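Lipase (Acinetobacter baumannii, PDB 4OPM) probably hydrolyses ester bonds of lipids, as a putative triacylglycerol lipase of the alpha/beta hydrolase fold. Local coordinates at residues Val7-Ile12 with Lys190-Ala195. Numbering follows the deposited sequence.
Sequences VSFQTI and KEFLQA
Over one face of the Phe9 ring sits the methyl of Ala195, and this is where the two helices pack tightly. Ala195 CB is 3.5 Å from Phe9 CG, displaced from the middle of the face toward the rim. The methyl makes a CH-pi contact 27° off the ring normal. With CG trans to the backbone nitrogen (chi1 -177°), the Phe9 ring extends from the first turn of helix 9-19, N-capped by Ser8, to helix 190-220, where it also touches Gln196 and Leu199. Its CE1 reaches Phe192 CB at 3.9 Å and the carbonyl oxygen of Phe192, which lies over the same face as the Ala195 methyl. The two phenyl rings make an offset edge-to-face pair, Phe9 giving the edge and Phe192 the face, with planes inclined at 63°.

Toward Ile12 the contact loosens. Ile12 CG2 comes to 3.7 Å from Phe192 CE2, while its CG1 and CD1 approach Phe192 CZ, so the far end of that ring rests against the isoleucine branches. Phe192 stays partly exposed, and a bound polyethylene glycol, probably from the crystallisation liquor, lies about 4 Å from its side chain.

Helix 190-220 belongs to the helical run between strands 137-143 and 237-242 of the alpha/beta hydrolase fold, consistent with a cap, and the N-terminal helix packs on it at the surface. Between these segments the contact is apolar and aromatic, without hydrogen bond or salt bridge; with its residues only partly buried, it probably relies mainly on dispersion and a modest hydrophobic effect.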
ATOM      1  N   VAL A   7      15.507 -20.259  13.391  1.00 24.07           N
ATOM      2  CA  VAL A   7      15.335 -19.826  12.008  1.00 22.11           C
ATOM      3  C   VAL A   7      15.590 -18.326  11.900  1.00 23.31           C
ATOM      4  O   VAL A   7      15.362 -17.580  12.852  1.00 21.89           O
ATOM      5  CB  VAL A   7      13.895 -20.216  11.512  1.00 25.07           C
ATOM      6  CG1 VAL A   7      12.800 -19.524  12.334  1.00 24.04           C
ATOM      7  CG2 VAL A   7      13.706 -19.975  10.008  1.00 25.29           C
ATOM      8  N   SER A   8      16.075 -17.892  10.742  1.00 20.03           N
ATOM      9  CA  SER A   8      16.239 -16.480  10.441  1.00 17.98           C
ATOM     10  C   SER A   8      14.870 -15.912  10.031  1.00 21.80           C
ATOM     11  O   SER A   8      14.149 -16.566   9.275  1.00 19.75           O
ATOM     12  CB  SER A   8      17.244 -16.309   9.311  1.00 20.33           C
ATOM     13  OG  SER A   8      17.138 -15.007   8.766  1.00 26.88           O
ATOM     14  N   PHE A   9      14.524 -14.701  10.483  1.00 18.39           N
ATOM     15  CA  PHE A   9      13.267 -14.063  10.095  1.00 17.85           C
ATOM     16  C   PHE A   9      13.222 -13.834   8.579  1.00 19.68           C
ATOM     17  O   PHE A   9      12.151 -13.953   7.977  1.00 17.79           O
ATOM     18  CB  PHE A   9      13.060 -12.744  10.838  1.00 19.63           C
ATOM     19  CG  PHE A   9      11.739 -12.065  10.546  1.00 20.27           C
ATOM     20  CD1 PHE A   9      10.540 -12.651  10.925  1.00 22.48           C
ATOM     21  CD2 PHE A   9      11.698 -10.823   9.919  1.00 21.99           C
ATOM     22  CE1 PHE A   9       9.322 -12.003  10.691  1.00 23.13           C
ATOM     23  CE2 PHE A   9      10.478 -10.175   9.685  1.00 24.96           C
ATOM     24  CZ  PHE A   9       9.297 -10.775  10.066  1.00 22.23           C
ATOM     25  N   GLN A  10      14.396 -13.566   7.955  1.00 16.98           N
ATOM     26  CA  GLN A  10      14.477 -13.387   6.504  1.00 16.24           C
ATOM     27  C   GLN A  10      14.037 -14.673   5.785  1.00 20.39           C
ATOM     28  O   GLN A  10      13.333 -14.579   4.778  1.00 21.69           O
ATOM     29  CB  GLN A  10      15.898 -12.976   6.086  1.00 17.60           C
ATOM     30  CG  GLN A  10      16.243 -11.527   6.472  1.00 20.76           C
ATOM     31  CD  GLN A  10      15.277 -10.512   5.874  1.00 25.48           C
ATOM     32  OE1 GLN A  10      14.698  -9.687   6.581  1.00 23.25           O
ATOM     33  NE2 GLN A  10      15.044 -10.573   4.574  1.00 21.67           N
ATOM     34  N   THR A  11      14.395 -15.863   6.335  1.00 16.16           N
ATOM     35  CA  THR A  11      14.002 -17.177   5.794  1.00 16.97           C
ATOM     36  C   THR A  11      12.474 -17.326   5.909  1.00 20.19           C
ATOM     37  O   THR A  11      11.846 -17.836   4.976  1.00 19.14           O
ATOM     38  CB  THR A  11      14.769 -18.315   6.508  1.00 24.33           C
ATOM     39  OG1 THR A  11      16.166 -18.106   6.318  1.00 24.49           O
ATOM     40  CG2 THR A  11      14.396 -19.707   5.986  1.00 27.87           C
ATOM     41  N   ILE A  12      11.881 -16.845   7.024  1.00 17.37           N
ATOM     42  CA  ILE A  12      10.417 -16.872   7.233  1.00 15.98           C
ATOM     43  C   ILE A  12       9.739 -16.040   6.133  1.00 17.35           C
ATOM     44  O   ILE A  12       8.803 -16.524   5.506  1.00 16.74           O
ATOM     45  CB  ILE A  12      10.015 -16.368   8.651  1.00 18.68           C
ATOM     46  CG1 ILE A  12      10.561 -17.283   9.782  1.00 18.51           C
ATOM     47  CG2 ILE A  12       8.490 -16.110   8.780  1.00 21.44           C
ATOM     48  CD1 ILE A  12      10.020 -18.781   9.800  1.00 24.15           C
ATOM     49  N   LYS A 190       5.804 -13.185  19.219  1.00 21.15           N
ATOM     50  CA  LYS A 190       6.614 -12.126  19.856  1.00 21.96           C
ATOM     51  C   LYS A 190       7.992 -11.986  19.158  1.00 25.51           C
ATOM     52  O   LYS A 190       8.462 -10.877  18.893  1.00 24.26           O
ATOM     53  CB  LYS A 190       6.809 -12.490  21.344  1.00 26.60           C
ATOM     54  CG  LYS A 190       7.349 -11.377  22.231  1.00 50.74           C
ATOM     55  CD  LYS A 190       7.702 -11.912  23.621  1.00 64.28           C
ATOM     56  CE  LYS A 190       6.903 -11.275  24.740  1.00 76.46           C
ATOM     57  NZ  LYS A 190       7.504  -9.996  25.213  1.00 83.88           N
ATOM     58  N   GLU A 191       8.608 -13.131  18.837  1.00 22.26           N
ATOM     59  CA  GLU A 191       9.928 -13.223  18.206  1.00 21.42           C
ATOM     60  C   GLU A 191       9.885 -12.598  16.782  1.00 23.39           C
ATOM     61  O   GLU A 191      10.819 -11.889  16.388  1.00 22.11           O
ATOM     62  CB  GLU A 191      10.399 -14.690  18.205  1.00 22.86           C
ATOM     63  CG  GLU A 191      10.433 -15.329  19.603  1.00 28.31           C
ATOM     64  CD  GLU A 191       9.127 -15.706  20.311  1.00 43.47           C
ATOM     65  OE1 GLU A 191       8.061 -15.771  19.651  1.00 23.33           O
ATOM     66  OE2 GLU A 191       9.177 -15.959  21.539  1.00 31.26           O
ATOM     67  N   PHE A 192       8.775 -12.801  16.047  1.00 19.24           N
ATOM     68  CA  PHE A 192       8.568 -12.222  14.711  1.00 18.71           C
ATOM     69  C   PHE A 192       8.331 -10.718  14.817  1.00 23.12           C
ATOM     70  O   PHE A 192       8.828  -9.966  13.982  1.00 20.95           O
ATOM     71  CB  PHE A 192       7.377 -12.874  13.988  1.00 19.93           C
ATOM     72  CG  PHE A 192       7.523 -14.286  13.451  1.00 20.94           C
ATOM     73  CD1 PHE A 192       8.453 -15.169  13.994  1.00 24.38           C
ATOM     74  CD2 PHE A 192       6.668 -14.757  12.458  1.00 23.02           C
ATOM     75  CE1 PHE A 192       8.556 -16.480  13.514  1.00 25.85           C
ATOM     76  CE2 PHE A 192       6.751 -16.078  12.007  1.00 24.77           C
ATOM     77  CZ  PHE A 192       7.698 -16.924  12.528  1.00 23.42           C
ATOM     78  N   LEU A 193       7.540 -10.285  15.826  1.00 21.80           N
ATOM     79  CA  LEU A 193       7.243  -8.874  16.090  1.00 22.57           C
ATOM     80  C   LEU A 193       8.568  -8.113  16.313  1.00 25.42           C
ATOM     81  O   LEU A 193       8.782  -7.060  15.710  1.00 24.04           O
ATOM     82  CB  LEU A 193       6.327  -8.765  17.331  1.00 23.67           C
ATOM     83  CG  LEU A 193       5.685  -7.403  17.604  1.00 29.95           C
ATOM     84  CD1 LEU A 193       4.305  -7.580  18.217  1.00 31.36           C
ATOM     85  CD2 LEU A 193       6.562  -6.531  18.518  1.00 33.75           C
ATOM     86  N   GLN A 194       9.451  -8.670  17.155  1.00 22.34           N
ATOM     87  CA  GLN A 194      10.747  -8.069  17.497  1.00 22.64           C
ATOM     88  C   GLN A 194      11.671  -7.978  16.275  1.00 23.23           C
ATOM     89  O   GLN A 194      12.345  -6.960  16.105  1.00 20.93           O
ATOM     90  CB  GLN A 194      11.416  -8.850  18.633  1.00 25.22           C
ATOM     91  CG  GLN A 194      10.748  -8.552  19.981  1.00 43.30           C
ATOM     92  CD  GLN A 194      11.043  -9.538  21.081  1.00 62.73           C
ATOM     93  OE1 GLN A 194      11.974 -10.346  21.012  1.00 62.54           O
ATOM     94  NE2 GLN A 194      10.251  -9.480  22.137  1.00 52.70           N
ATOM     95  N   ALA A 195      11.667  -9.020  15.407  1.00 19.59           N
ATOM     96  CA  ALA A 195      12.462  -9.041  14.175  1.00 19.14           C
ATOM     97  C   ALA A 195      11.943  -7.987  13.193  1.00 21.65           C
ATOM     98  O   ALA A 195      12.745  -7.241  12.633  1.00 20.92           O
ATOM     99  CB  ALA A 195      12.417 -10.421  13.543  1.00 19.23           C
TER